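Local coordinates for protein glucose-6-phosphate dehydrogenase (Trypanosoma cruzi, PDB 5AQ1) that catalyses the NADP-dependent oxidation of glucose 6-phosphate to 6-phosphogluconolactone, the entry step of the pentose phosphate pathway, and binds both glucose 6-phosphate and NADPH, at residues B[29-34]-B[137-142]; B[35-40]-B[66-71]; B[70-75]-B[113-118]; B[241-246]-B[376-381]; B[346-351]-B[360-365]. All coordinates share one frame; numbering follows the deposited sequence.

Contact 1 (B[29-34]-B[137-142])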
# COMPACT_ATOMS: atom_id res chain seq x y z
N ARG B 29 9.35 42.57 21.87
CA ARG B 29 10.05 43.86 21.85
C ARG B 29 9.32 44.94 22.67
O ARG B 29 9.97 45.83 23.22
CB ARG B 29 10.24 44.34 20.40
CG ARG B 29 10.94 45.68 20.26
CD ARG B 29 11.21 46.05 18.81
NE ARG B 29 12.20 45.17 18.18
CZ ARG B 29 11.93 44.18 17.32
NH1 ARG B 29 10.69 43.90 16.95
NH2 ARG B 29 12.94 43.46 16.82
N SER B 30 7.99 44.86 22.75
CA SER B 30 7.17 45.90 23.41
C SER B 30 7.15 45.82 24.95
O SER B 30 6.58 46.69 25.60
CB SER B 30 5.73 45.84 22.88
OG SER B 30 5.15 44.56 23.12
N ARG B 31 7.78 44.78 25.50
CA ARG B 31 7.87 44.59 26.95
C ARG B 31 9.29 44.18 27.32
O ARG B 31 9.99 43.53 26.54
CB ARG B 31 6.86 43.53 27.38
CG ARG B 31 7.01 43.03 28.80
CD ARG B 31 5.75 42.30 29.25
NE ARG B 31 4.70 43.24 29.65
CZ ARG B 31 3.44 42.89 29.91
NH1 ARG B 31 3.05 41.63 29.81
NH2 ARG B 31 2.57 43.82 30.28
N ALA B 32 9.72 44.55 28.53
CA ALA B 32 11.07 44.25 29.00
C ALA B 32 11.34 42.75 28.97
O ALA B 32 10.43 41.95 29.20
CB ALA B 32 11.28 44.79 30.40
N LEU B 33 12.59 42.38 28.69
CA LEU B 33 13.01 40.98 28.68
C LEU B 33 14.26 40.81 29.53
O LEU B 33 15.28 41.45 29.29
CB LEU B 33 13.32 40.52 27.25
CG LEU B 33 13.81 39.08 27.08
CD1 LEU B 33 12.85 38.07 27.70
CD2 LEU B 33 14.03 38.76 25.61
N THR B 34 14.17 39.94 30.53
CA THR B 34 15.30 39.62 31.39
C THR B 34 15.58 38.11 31.32
O THR B 34 14.70 37.30 31.62
CB THR B 34 15.04 40.04 32.85
OG1 THR B 34 14.61 41.40 32.89
CG2 THR B 34 16.30 39.89 33.69
N GLY B 137 10.35 51.08 26.67
CA GLY B 137 9.20 50.83 25.81
C GLY B 137 7.84 51.15 26.43
O GLY B 137 7.76 51.56 27.59
N PRO B 138 6.76 50.93 25.66
CA PRO B 138 5.41 51.36 26.06
C PRO B 138 4.83 50.60 27.26
O PRO B 138 4.28 51.23 28.17
CB PRO B 138 4.57 51.09 24.80
CG PRO B 138 5.31 50.01 24.06
CD PRO B 138 6.76 50.21 24.37
N GLU B 139 4.96 49.28 27.26
CA GLU B 139 4.31 48.44 28.27
C GLU B 139 5.13 48.31 29.54
O GLU B 139 6.35 48.48 29.53
CB GLU B 139 4.05 47.04 27.72
CG GLU B 139 2.66 46.49 28.07
CD GLU B 139 1.55 47.13 27.27
OE1 GLU B 139 1.34 46.74 26.10
OE2 GLU B 139 0.88 48.04 27.81
N LYS B 140 4.44 47.96 30.63
CA LYS B 140 5.00 47.89 31.97
C LYS B 140 5.30 46.44 32.36
O LYS B 140 4.77 45.53 31.74
CB LYS B 140 3.96 48.48 32.91
CG LYS B 140 4.37 48.73 34.37
CD LYS B 140 3.17 48.42 35.32
CE LYS B 140 2.55 49.69 35.90
NZ LYS B 140 1.22 49.47 36.55
N GLY B 141 6.14 46.24 33.37
CA GLY B 141 6.50 44.90 33.84
C GLY B 141 7.68 44.35 33.07
O GLY B 141 8.64 45.08 32.78
N GLY B 142 7.63 43.07 32.74
CA GLY B 142 8.70 42.41 31.99
C GLY B 142 8.59 40.90 31.99
O GLY B 142 8.11 40.30 32.96
O HOH W 1 8.00 46.17 30.12
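Ser30, Arg31 and Ala32 run beside Pro138 to Gly142 with end-to-end directions 40° apart, and the two backbones draw together until the CA atoms of Ala32 and Gly142 are 4.2 Å from each other. At the wider end Ser30 O receives a weak hydrogen bond from Glu139 N and also lies 3.3 Å from Glu139 CB. Arg31 supplies the main side-chain contact. With CG anti to the backbone N (chi1 169°), its chain reaches along the loop, CG resting 3.7 Å from Gly142 CA, and then bends at chi3. The bend brings NE and NH2 to Lys140 O, each 3.1 Å away, in two weak and poorly aligned bonds that share one acceptor. NH2 also packs 3.5 Å from Glu139 CG, while the guanidinium and carboxylate planes are turned 74° apart without ion pairing. Ala32 CB sits 3.6 Å from Gly141 O. A water bridges the backbones: it accepts from Ala32 N at 2.8 Å and donates to the carbonyl oxygens of Glu139 and Gly141. Backbone bonds between Ala32 and Asn143 and between Thr34 and Asn143 carry the pairing onward, so this is the lead-in to neighbouring parallel strands 33-38 and 143-148 of the Rossmann-type nucleotide-binding domain.

Contact 2 (B[35-40]-B[66-71])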
# COMPACT_ATOMS: atom_id res chain seq x y z
N ILE B 35 16.80 37.76 30.93
CA ILE B 35 17.25 36.38 30.86
C ILE B 35 18.26 36.13 31.99
O ILE B 35 19.37 36.65 31.95
CB ILE B 35 17.90 36.06 29.50
CG1 ILE B 35 16.89 36.30 28.38
CG2 ILE B 35 18.41 34.62 29.47
CD1 ILE B 35 17.46 36.20 26.98
N VAL B 36 17.86 35.34 32.98
CA VAL B 36 18.71 35.06 34.14
C VAL B 36 19.38 33.70 33.99
O VAL B 36 18.70 32.66 33.97
CB VAL B 36 17.91 35.09 35.46
CG1 VAL B 36 18.84 34.98 36.65
CG2 VAL B 36 17.09 36.37 35.55
N VAL B 37 20.70 33.70 33.87
CA VAL B 37 21.49 32.48 33.78
C VAL B 37 22.00 32.11 35.17
O VAL B 37 22.99 32.67 35.64
CB VAL B 37 22.69 32.64 32.82
CG1 VAL B 37 23.43 31.33 32.65
CG2 VAL B 37 22.22 33.16 31.46
N LEU B 38 21.32 31.17 35.82
CA LEU B 38 21.74 30.69 37.13
C LEU B 38 22.83 29.62 36.95
O LEU B 38 22.67 28.69 36.16
CB LEU B 38 20.56 30.12 37.91
CG LEU B 38 19.55 31.16 38.40
CD1 LEU B 38 18.44 31.43 37.40
CD2 LEU B 38 18.96 30.75 39.74
N GLY B 39 23.92 29.76 37.70
CA GLY B 39 25.11 28.94 37.49
C GLY B 39 25.96 29.49 36.36
O GLY B 39 26.57 28.74 35.61
N ALA B 40 25.99 30.82 36.25
CA ALA B 40 26.68 31.51 35.16
C ALA B 40 28.20 31.32 35.18
O ALA B 40 28.86 31.51 34.15
CB ALA B 40 26.35 33.00 35.19
N VAL B 66 17.78 44.04 25.69
CA VAL B 66 17.65 42.87 26.57
C VAL B 66 18.61 42.97 27.75
O VAL B 66 19.67 43.58 27.65
CB VAL B 66 17.92 41.55 25.80
CG1 VAL B 66 19.40 41.41 25.43
CG2 VAL B 66 17.47 40.34 26.62
N ASN B 67 18.23 42.35 28.86
CA ASN B 67 19.11 42.25 30.03
C ASN B 67 19.44 40.80 30.33
O ASN B 67 18.54 39.99 30.54
CB ASN B 67 18.45 42.90 31.23
CG ASN B 67 18.58 44.41 31.22
OD1 ASN B 67 17.60 45.13 31.07
ND2 ASN B 67 19.81 44.89 31.38
N ILE B 68 20.73 40.49 30.35
CA ILE B 68 21.20 39.16 30.67
C ILE B 68 21.90 39.24 32.02
O ILE B 68 22.89 39.96 32.17
CB ILE B 68 22.16 38.63 29.58
CG1 ILE B 68 21.43 38.58 28.23
CG2 ILE B 68 22.68 37.25 29.95
CD1 ILE B 68 22.35 38.49 27.04
N LEU B 69 21.38 38.49 32.99
CA LEU B 69 21.88 38.55 34.36
C LEU B 69 22.43 37.20 34.80
O LEU B 69 21.70 36.22 34.90
CB LEU B 69 20.75 39.00 35.30
CG LEU B 69 20.94 38.94 36.82
CD1 LEU B 69 22.11 39.79 37.27
CD2 LEU B 69 19.66 39.37 37.53
N GLY B 70 23.74 37.15 35.03
CA GLY B 70 24.38 35.96 35.59
C GLY B 70 24.15 35.90 37.08
O GLY B 70 24.15 36.93 37.76
N TYR B 71 23.96 34.68 37.60
CA TYR B 71 23.72 34.47 39.02
C TYR B 71 24.41 33.19 39.50
O TYR B 71 24.17 32.12 38.96
CB TYR B 71 22.22 34.38 39.29
CG TYR B 71 21.85 34.25 40.75
CD1 TYR B 71 21.82 33.00 41.37
CD2 TYR B 71 21.52 35.37 41.51
CE1 TYR B 71 21.49 32.88 42.71
CE2 TYR B 71 21.18 35.26 42.85
CZ TYR B 71 21.16 34.01 43.44
OH TYR B 71 20.82 33.88 44.76
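Strands 33-38 and 67-72, joined through helix 43-58, form the first beta-alpha-beta unit of the Rossmann-type coenzyme domain, and here Ile35 to Leu38 pair in parallel with Ile68 to Tyr71. The short strand axes come within 4.7 Å at an angle of 19°. Five backbone hydrogen bonds zigzag across, from Ile35 N to Asn67 O at 2.9 Å down to Gly39 N to Tyr71 O at 2.7 Å, and CA-H...O contacts from Ile68, Val36, Gly70 and Leu38 fill the gaps between them. On one face Ile35 CD1 meets Val66 CG2 at 4.2 Å, and Val37 CG2 lies near Ile68 CG2. Gly70 has no side chain on this face, and Ala40 CB settles 3.6 Å from its CA. On the other face Val36 CG2 approaches Leu69 CD2, whereas Val36 CG1, anti to the backbone N (chi1 -173°), leans toward Tyr71 CB. Beyond it Leu38 CD2 reaches Tyr71 CD1 at 4.0 Å, meeting the ring obliquely. Helix 43-58 packs on the Ile35, Val37 and Ile68 face through Leu53 and Phe50; helix 118-134 packs on the opposite face against Leu69 and Tyr71, and strands 108-112 and 143-148 flank the pair.

Contact 3 (B[70-75]-B[113-118]). With NDP (NADPH dihydro-nicotinamide-adenine-dinucleotide phosphate), chain G.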
# COMPACT_ATOMS: atom_id res chain seq x y z
N GLY B 70 23.74 37.15 35.03
CA GLY B 70 24.38 35.96 35.59
C GLY B 70 24.15 35.90 37.08
O GLY B 70 24.15 36.93 37.76
N TYR B 71 23.96 34.68 37.60
CA TYR B 71 23.72 34.47 39.02
C TYR B 71 24.41 33.19 39.50
O TYR B 71 24.17 32.12 38.96
CB TYR B 71 22.22 34.38 39.29
CG TYR B 71 21.85 34.25 40.75
CD1 TYR B 71 21.82 33.00 41.37
CD2 TYR B 71 21.52 35.37 41.51
CE1 TYR B 71 21.49 32.88 42.71
CE2 TYR B 71 21.18 35.26 42.85
CZ TYR B 71 21.16 34.01 43.44
OH TYR B 71 20.82 33.88 44.76
N ALA B 72 25.27 33.32 40.51
CA ALA B 72 25.96 32.18 41.10
C ALA B 72 26.60 32.55 42.44
O ALA B 72 26.63 33.73 42.81
CB ALA B 72 27.02 31.63 40.14
N ARG B 73 27.12 31.55 43.15
CA ARG B 73 27.72 31.77 44.47
C ARG B 73 29.10 32.41 44.40
O ARG B 73 29.52 33.09 45.35
CB ARG B 73 27.82 30.44 45.23
CG ARG B 73 26.50 29.72 45.45
CD ARG B 73 26.72 28.34 46.05
NE ARG B 73 27.65 27.55 45.24
CZ ARG B 73 28.27 26.45 45.66
NH1 ARG B 73 28.07 25.97 46.89
NH2 ARG B 73 29.10 25.81 44.84
N SER B 74 29.81 32.19 43.30
CA SER B 74 31.15 32.75 43.11
C SER B 74 31.13 34.27 43.15
O SER B 74 30.22 34.90 42.61
CB SER B 74 31.77 32.28 41.79
OG SER B 74 32.12 30.91 41.84
N THR B 75 32.14 34.86 43.79
CA THR B 75 32.30 36.31 43.81
C THR B 75 33.15 36.72 42.62
O THR B 75 34.17 36.09 42.33
CB THR B 75 32.98 36.79 45.11
OG1 THR B 75 34.33 36.31 45.15
CG2 THR B 75 32.22 36.28 46.33
N GLY B 113 25.04 35.17 44.85
CA GLY B 113 23.99 34.71 45.76
C GLY B 113 23.96 33.20 45.88
O GLY B 113 24.51 32.49 45.05
N SER B 114 23.29 32.71 46.92
CA SER B 114 23.12 31.28 47.15
C SER B 114 21.94 30.71 46.37
O SER B 114 21.17 31.45 45.75
CB SER B 114 22.93 31.00 48.64
OG SER B 114 21.64 31.40 49.05
N TYR B 115 21.80 29.38 46.41
CA TYR B 115 20.74 28.68 45.68
C TYR B 115 19.62 28.18 46.60
O TYR B 115 18.71 27.48 46.15
CB TYR B 115 21.35 27.49 44.93
CG TYR B 115 22.42 27.86 43.93
CD1 TYR B 115 22.17 28.79 42.92
CD2 TYR B 115 23.69 27.28 43.98
CE1 TYR B 115 23.16 29.14 42.01
CE2 TYR B 115 24.67 27.61 43.07
CZ TYR B 115 24.40 28.55 42.09
OH TYR B 115 25.38 28.87 41.19
N ASP B 116 19.68 28.54 47.89
CA ASP B 116 18.69 28.06 48.87
C ASP B 116 18.04 29.16 49.73
O ASP B 116 16.87 29.04 50.09
CB ASP B 116 19.33 26.99 49.78
CG ASP B 116 20.59 27.48 50.49
OD1 ASP B 116 21.11 28.55 50.13
OD2 ASP B 116 21.07 26.78 51.40
N ARG B 117 18.79 30.22 50.06
CA ARG B 117 18.28 31.29 50.94
C ARG B 117 17.29 32.22 50.25
O ARG B 117 17.58 32.78 49.19
CB ARG B 117 19.45 32.12 51.48
CG ARG B 117 20.32 31.38 52.49
CD ARG B 117 21.56 32.19 52.82
NE ARG B 117 21.26 33.21 53.82
CZ ARG B 117 21.16 34.53 53.61
NH1 ARG B 117 21.35 35.08 52.41
NH2 ARG B 117 20.87 35.33 54.63
N ASP B 118 16.13 32.41 50.87
CA ASP B 118 15.07 33.28 50.33
C ASP B 118 15.49 34.74 50.22
O ASP B 118 14.98 35.47 49.38
CB ASP B 118 13.80 33.19 51.19
CG ASP B 118 13.03 31.89 50.98
OD1 ASP B 118 13.14 31.26 49.90
OD2 ASP B 118 12.29 31.51 51.91
PA NDP G . 29.02 22.58 36.67
O1A NDP G . 29.58 21.41 37.44
O2A NDP G . 29.94 23.41 35.80
O5B NDP G . 28.25 23.51 37.73
C5B NDP G . 27.60 24.70 37.29
C4B NDP G . 27.73 25.80 38.34
O4B NDP G . 26.91 25.45 39.45
C3B NDP G . 29.14 26.01 38.87
O3B NDP G . 29.85 27.06 38.21
C2B NDP G . 28.91 26.35 40.33
O2B NDP G . 28.79 27.76 40.48
C1B NDP G . 27.59 25.69 40.68
N9A NDP G . 27.85 24.43 41.44
C8A NDP G . 28.67 23.41 41.09
N7A NDP G . 28.65 22.43 42.03
C5A NDP G . 27.80 22.82 43.00
C6A NDP G . 27.31 22.27 44.28
N6A NDP G . 27.75 21.06 44.71
N1A NDP G . 26.42 23.01 44.99
C2A NDP G . 25.98 24.21 44.57
N3A NDP G . 26.39 24.77 43.42
C4A NDP G . 27.28 24.14 42.61
O3 NDP G . 27.75 22.09 35.81
PN NDP G . 27.68 22.20 34.20
O1N NDP G . 27.74 23.64 33.76
O2N NDP G . 28.65 21.20 33.62
O5D NDP G . 26.18 21.67 33.92
C5D NDP G . 25.03 22.39 34.35
C4D NDP G . 23.79 21.54 34.12
O4D NDP G . 23.65 21.23 32.73
C3D NDP G . 23.88 20.21 34.86
O3D NDP G . 22.61 19.87 35.42
C2D NDP G . 24.28 19.21 33.79
O2D NDP G . 23.82 17.89 34.10
C1D NDP G . 23.66 19.81 32.53
N1N NDP G . 24.39 19.41 31.32
C2N NDP G . 25.54 20.02 30.98
C3N NDP G . 26.26 19.65 29.84
C7N NDP G . 27.54 20.35 29.48
O7N NDP G . 27.80 20.51 28.30
N7N NDP G . 28.36 20.79 30.43
C4N NDP G . 25.77 18.54 28.95
C5N NDP G . 24.52 17.96 29.43
C6N NDP G . 23.89 18.42 30.58
P2B NDP G . 29.05 28.53 41.87
O1X NDP G . 29.94 27.62 42.69
O2X NDP G . 29.73 29.79 41.39
O3X NDP G . 27.67 28.73 42.46
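Two hydrogen bonds join the segments: Tyr71 OH donates to Ser114 O at 2.6 Å, in the carbonyl plane, and Gly113 N donates to Ala72 O at 3.0 Å. Packing brings Tyr115 CE1 to the edge of the Tyr71 ring, 4.1 Å from CD1, the two tyrosine side chains running in opposite senses past one another. Arg73 lies roughly perpendicular to Tyr115, its CD 3.7 Å from Tyr115 CE2. These loops follow strands 67-72 and 108-112 of the Rossmann-type domain and line the coenzyme's 2'-phosphate site, the feature that marks an NADP(H) site. Within it O3X takes bonds from Tyr115 OH (2.6 Å), Arg73 N and Arg73 NE, while Arg73 NH2 holds O1X at 2.9 Å. Ser74 grips O2X through its backbone N and OG. Bent at chi3 (-55°), the Arg73 chain lays one guanidinium face against the adenine, N3A 3.1 Å above the plane and displaced toward its rim. Ser114 OG accepts from Arg117 N in an ST motif and is also hydrogen-bonded to Asp120.

Contact 4 (B[241-246]-B[376-381])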
# COMPACT_ATOMS: atom_id res chain seq x y z
N ALA B 241 12.78 -2.41 6.48
CA ALA B 241 13.29 -3.66 7.04
C ALA B 241 13.93 -3.45 8.41
O ALA B 241 13.82 -4.31 9.28
CB ALA B 241 14.31 -4.27 6.09
N CYS B 242 14.60 -2.32 8.60
CA CYS B 242 15.34 -2.05 9.82
C CYS B 242 15.68 -0.57 9.96
O CYS B 242 15.98 0.11 8.97
CB CYS B 242 16.63 -2.87 9.83
SG CYS B 242 17.65 -2.63 11.30
N VAL B 243 15.63 -0.06 11.20
CA VAL B 243 16.00 1.32 11.50
C VAL B 243 17.13 1.34 12.53
O VAL B 243 17.01 0.73 13.59
CB VAL B 243 14.80 2.12 12.05
CG1 VAL B 243 15.22 3.52 12.47
CG2 VAL B 243 13.69 2.19 11.02
N GLN B 244 18.22 2.03 12.20
CA GLN B 244 19.37 2.13 13.10
C GLN B 244 19.63 3.58 13.48
O GLN B 244 19.68 4.45 12.61
CB GLN B 244 20.62 1.53 12.45
CG GLN B 244 21.75 1.26 13.43
CD GLN B 244 23.04 0.84 12.76
OE1 GLN B 244 23.55 -0.25 13.00
NE2 GLN B 244 23.58 1.72 11.93
N ILE B 245 19.78 3.83 14.78
CA ILE B 245 20.13 5.15 15.30
C ILE B 245 21.47 5.03 16.02
O ILE B 245 21.60 4.23 16.95
CB ILE B 245 19.04 5.68 16.26
CG1 ILE B 245 17.69 5.77 15.54
CG2 ILE B 245 19.43 7.05 16.79
CD1 ILE B 245 16.51 5.99 16.46
N THR B 246 22.45 5.81 15.58
CA THR B 246 23.84 5.64 16.00
C THR B 246 24.46 6.90 16.60
O THR B 246 24.36 7.98 16.03
CB THR B 246 24.70 5.19 14.81
OG1 THR B 246 24.18 3.96 14.29
CG2 THR B 246 26.16 5.00 15.23
N ILE B 376 21.16 8.56 11.35
CA ILE B 376 19.94 7.77 11.33
C ILE B 376 19.95 7.02 10.01
O ILE B 376 20.17 7.62 8.96
CB ILE B 376 18.70 8.69 11.40
CG1 ILE B 376 18.72 9.52 12.69
CG2 ILE B 376 17.42 7.88 11.31
CD1 ILE B 376 17.89 10.77 12.61
N ARG B 377 19.72 5.71 10.07
CA ARG B 377 19.68 4.89 8.86
C ARG B 377 18.37 4.13 8.76
O ARG B 377 18.10 3.24 9.57
CB ARG B 377 20.88 3.94 8.83
CG ARG B 377 22.19 4.64 8.53
CD ARG B 377 23.39 3.79 8.91
NE ARG B 377 24.65 4.49 8.65
CZ ARG B 377 25.23 4.60 7.46
NH1 ARG B 377 24.67 4.07 6.37
NH2 ARG B 377 26.37 5.25 7.34
N ILE B 378 17.56 4.49 7.77
CA ILE B 378 16.32 3.79 7.46
C ILE B 378 16.62 2.80 6.34
O ILE B 378 16.64 3.17 5.16
CB ILE B 378 15.20 4.75 7.00
CG1 ILE B 378 15.08 5.96 7.93
CG2 ILE B 378 13.87 4.01 6.89
CD1 ILE B 378 14.64 5.63 9.33
N GLN B 379 16.85 1.54 6.71
CA GLN B 379 17.19 0.50 5.74
C GLN B 379 15.93 -0.20 5.23
O GLN B 379 15.24 -0.88 5.99
CB GLN B 379 18.15 -0.50 6.36
CG GLN B 379 18.65 -1.57 5.40
CD GLN B 379 19.83 -2.34 5.96
OE1 GLN B 379 19.68 -3.44 6.49
NE2 GLN B 379 21.02 -1.76 5.86
N PHE B 380 15.65 -0.04 3.94
CA PHE B 380 14.48 -0.63 3.31
C PHE B 380 14.70 -2.10 2.95
O PHE B 380 15.83 -2.61 2.99
CB PHE B 380 14.06 0.17 2.07
CG PHE B 380 13.73 1.60 2.36
CD1 PHE B 380 12.50 1.95 2.88
CD2 PHE B 380 14.67 2.60 2.14
CE1 PHE B 380 12.19 3.28 3.17
CE2 PHE B 380 14.37 3.93 2.42
CZ PHE B 380 13.13 4.27 2.93
N LYS B 381 13.61 -2.78 2.63
CA LYS B 381 13.65 -4.18 2.25
C LYS B 381 14.30 -4.37 0.89
O LYS B 381 14.37 -3.46 0.08
CB LYS B 381 12.23 -4.76 2.20
CG LYS B 381 11.59 -4.95 3.56
CD LYS B 381 10.11 -5.21 3.41
CE LYS B 381 9.56 -6.04 4.56
NZ LYS B 381 8.08 -6.03 4.57
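Ile376 CA makes a CA-H...O contact with Gln244 O, while Ile376 itself is matched with Ile245 as an antiparallel non-hydrogen-bonded pair. Next, Arg377 and Gln244 form a hydrogen-bonded pair: Arg377 N donates to Gln244 O at 2.8 Å and Gln244 N returns the bond to Arg377 O. Their long side chains run side by side in the same direction, Gln244 NE2 touching Arg377 CD at 3.7 Å, with amide and guanidinium planes almost perpendicular (88°). The arginine's charge is met by Asp375 and Glu395. Ile378 turns to the other face, where CD1 fits against both methyls of Val243, 3.8 Å from CG1 and 3.9 Å from CG2; chi2 near -65° folds it over to them. At Gln379 the pairing slips into a classic beta bulge: Gln379 O accepts from both Ala241 N (2.9 Å) and Cys242 N (3.0 Å), while Gln379 N donates to Cys242 O. Phe380 turns away from strand 240-248 and touches Val230 of a second subunit, and Lys381 closes the contact, its CG 3.8 Å from Ala241 CB. Strands 361-366 and 395-401 flank the pair in the large mixed sheet of the C-terminal domain, and helix 264-282 packs on Ile245 and Ile376.

Contact 5 (B[346-351]-B[360-365])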
# COMPACT_ATOMS: atom_id res chain seq x y z
N VAL B 346 24.48 -1.38 22.58
CA VAL B 346 23.57 -1.59 21.45
C VAL B 346 22.30 -2.21 21.99
O VAL B 346 22.35 -3.21 22.70
CB VAL B 346 24.13 -2.56 20.39
CG1 VAL B 346 23.21 -2.60 19.18
CG2 VAL B 346 25.53 -2.17 19.97
N LEU B 347 21.16 -1.62 21.65
CA LEU B 347 19.85 -2.12 22.05
C LEU B 347 19.04 -2.48 20.82
O LEU B 347 19.14 -1.80 19.79
CB LEU B 347 19.10 -1.04 22.85
CG LEU B 347 19.30 -0.98 24.36
CD1 LEU B 347 20.76 -1.08 24.76
CD2 LEU B 347 18.69 0.30 24.90
N ARG B 348 18.24 -3.54 20.91
CA ARG B 348 17.19 -3.81 19.92
C ARG B 348 15.84 -3.56 20.57
O ARG B 348 15.47 -4.24 21.54
CB ARG B 348 17.26 -5.24 19.38
CG ARG B 348 16.13 -5.57 18.41
CD ARG B 348 16.35 -6.87 17.64
NE ARG B 348 16.13 -8.06 18.48
CZ ARG B 348 17.02 -9.02 18.73
NH1 ARG B 348 18.25 -8.98 18.21
NH2 ARG B 348 16.68 -10.04 19.51
N LEU B 349 15.10 -2.60 20.04
CA LEU B 349 13.77 -2.28 20.53
C LEU B 349 12.71 -2.65 19.50
O LEU B 349 12.98 -2.72 18.30
CB LEU B 349 13.66 -0.78 20.85
CG LEU B 349 14.72 -0.22 21.79
CD1 LEU B 349 14.50 1.27 21.99
CD2 LEU B 349 14.71 -0.93 23.14
N HIS B 350 11.50 -2.91 19.99
CA HIS B 350 10.34 -3.17 19.15
C HIS B 350 9.27 -2.14 19.48
O HIS B 350 8.98 -1.88 20.65
CB HIS B 350 9.80 -4.58 19.41
CG HIS B 350 10.83 -5.65 19.24
ND1 HIS B 350 11.32 -6.02 18.00
CD2 HIS B 350 11.46 -6.44 20.14
CE1 HIS B 350 12.21 -6.98 18.15
NE2 HIS B 350 12.32 -7.26 19.44
N VAL B 351 8.68 -1.55 18.44
CA VAL B 351 7.52 -0.68 18.61
C VAL B 351 6.28 -1.49 18.24
O VAL B 351 6.12 -1.89 17.09
CB VAL B 351 7.62 0.57 17.71
CG1 VAL B 351 6.46 1.52 17.99
CG2 VAL B 351 8.95 1.27 17.92
N PRO B 360 12.75 -4.17 13.45
CA PRO B 360 13.68 -3.96 14.55
C PRO B 360 14.28 -2.55 14.56
O PRO B 360 14.68 -2.03 13.52
CB PRO B 360 14.78 -5.00 14.28
CG PRO B 360 14.74 -5.20 12.81
CD PRO B 360 13.29 -5.09 12.44
N PHE B 361 14.34 -1.95 15.75
CA PHE B 361 14.99 -0.66 15.93
C PHE B 361 16.28 -0.85 16.70
O PHE B 361 16.26 -1.26 17.86
CB PHE B 361 14.06 0.30 16.67
CG PHE B 361 12.99 0.87 15.80
CD1 PHE B 361 11.81 0.18 15.60
CD2 PHE B 361 13.17 2.08 15.16
CE1 PHE B 361 10.82 0.69 14.79
CE2 PHE B 361 12.19 2.60 14.35
CZ PHE B 361 11.01 1.91 14.16
N ILE B 362 17.40 -0.56 16.03
CA ILE B 362 18.72 -0.69 16.64
C ILE B 362 19.17 0.67 17.14
O ILE B 362 19.37 1.60 16.36
CB ILE B 362 19.78 -1.19 15.63
CG1 ILE B 362 19.26 -2.39 14.82
CG2 ILE B 362 21.07 -1.55 16.34
CD1 ILE B 362 18.84 -3.57 15.66
N ILE B 363 19.31 0.80 18.46
CA ILE B 363 19.85 2.02 19.06
C ILE B 363 21.26 1.70 19.53
O ILE B 363 21.44 0.78 20.32
CB ILE B 363 19.04 2.48 20.29
CG1 ILE B 363 17.53 2.45 20.02
CG2 ILE B 363 19.50 3.87 20.73
CD1 ILE B 363 17.02 3.58 19.16
N ARG B 364 22.25 2.44 19.05
CA ARG B 364 23.60 2.27 19.55
C ARG B 364 24.28 3.59 19.90
O ARG B 364 24.08 4.61 19.24
CB ARG B 364 24.45 1.44 18.59
CG ARG B 364 24.52 1.97 17.17
CD ARG B 364 25.33 1.04 16.30
NE ARG B 364 25.70 1.69 15.05
CZ ARG B 364 26.76 1.38 14.31
NH1 ARG B 364 27.60 0.41 14.68
NH2 ARG B 364 26.99 2.06 13.19
N ALA B 365 25.07 3.55 20.97
CA ALA B 365 25.72 4.73 21.51
C ALA B 365 26.98 4.31 22.24
O ALA B 365 26.95 3.39 23.06
CB ALA B 365 24.78 5.46 22.45
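Four backbone hydrogen bonds tie Leu347 to Ile363 and Leu349 to Phe361, two in each antiparallel hydrogen-bonded pair. Leu347 N to Ile363 O and Leu349 N to Phe361 O are both 2.8 Å and nearly straight at hydrogen (170° and 174°). In the non-hydrogen-bonded pairs between and beside them, Val346 CA and Arg348 CA make CA-H...O contacts with Ile363 O and Phe361 O, and Ile362 CA does so with Leu347 O. Apolar packing occupies both faces. On one, Val346 CG1 meets Ile362 CG2 at 3.7 Å, diagonally across the ladder, while its other methyl, CG2, lies 4.0 Å from Arg364 CB. Arg348 passes Pro360 at a slant, CD 4.2 Å from Pro360 CB. On the other face Leu349 CD1 reaches Ile363 CG1 at 3.8 Å. With Val351 CG1 anti to the backbone N (chi1 -175°), its other methyl, CG2, approaches Phe361 CE1 at 3.7 Å, and Leu349 O lies at the edge of the same ring. The polar ends are held elsewhere: Arg348 by Glu312 and Ser504, Arg364 by Thr246. This beta hairpin, strands 344-349 and 361-366, lies between strands 313-319 and 240-248 in the C-terminal sheet; helix 495-504 packs on the Val346 and Arg348 face, helices 264-282 and 460-479 on the face bearing Leu347, Phe361 and Ile363.

In the fold
From the N terminus, contact 1 closes a long loop by bringing the start of strand 33-38 to the approach of strand 143-148. Contacts 2 and 3 nest inside it. Contact 2 closes the first beta-alpha-beta unit, and contact 3 begins on the same strand, 67-72, sharing Gly70 and Tyr71 before tying its end to the loop before helix 118-134 at the coenzyme phosphate. Contacts 4 and 5 follow in series, more than 40 Å away between centres from contacts 1 and 3, in the C-terminal domain. The hairpin of contact 5 is nested within the loop of contact 4, and strand 361-366 pairs with strand 240-248, joining both contacts in one sheet.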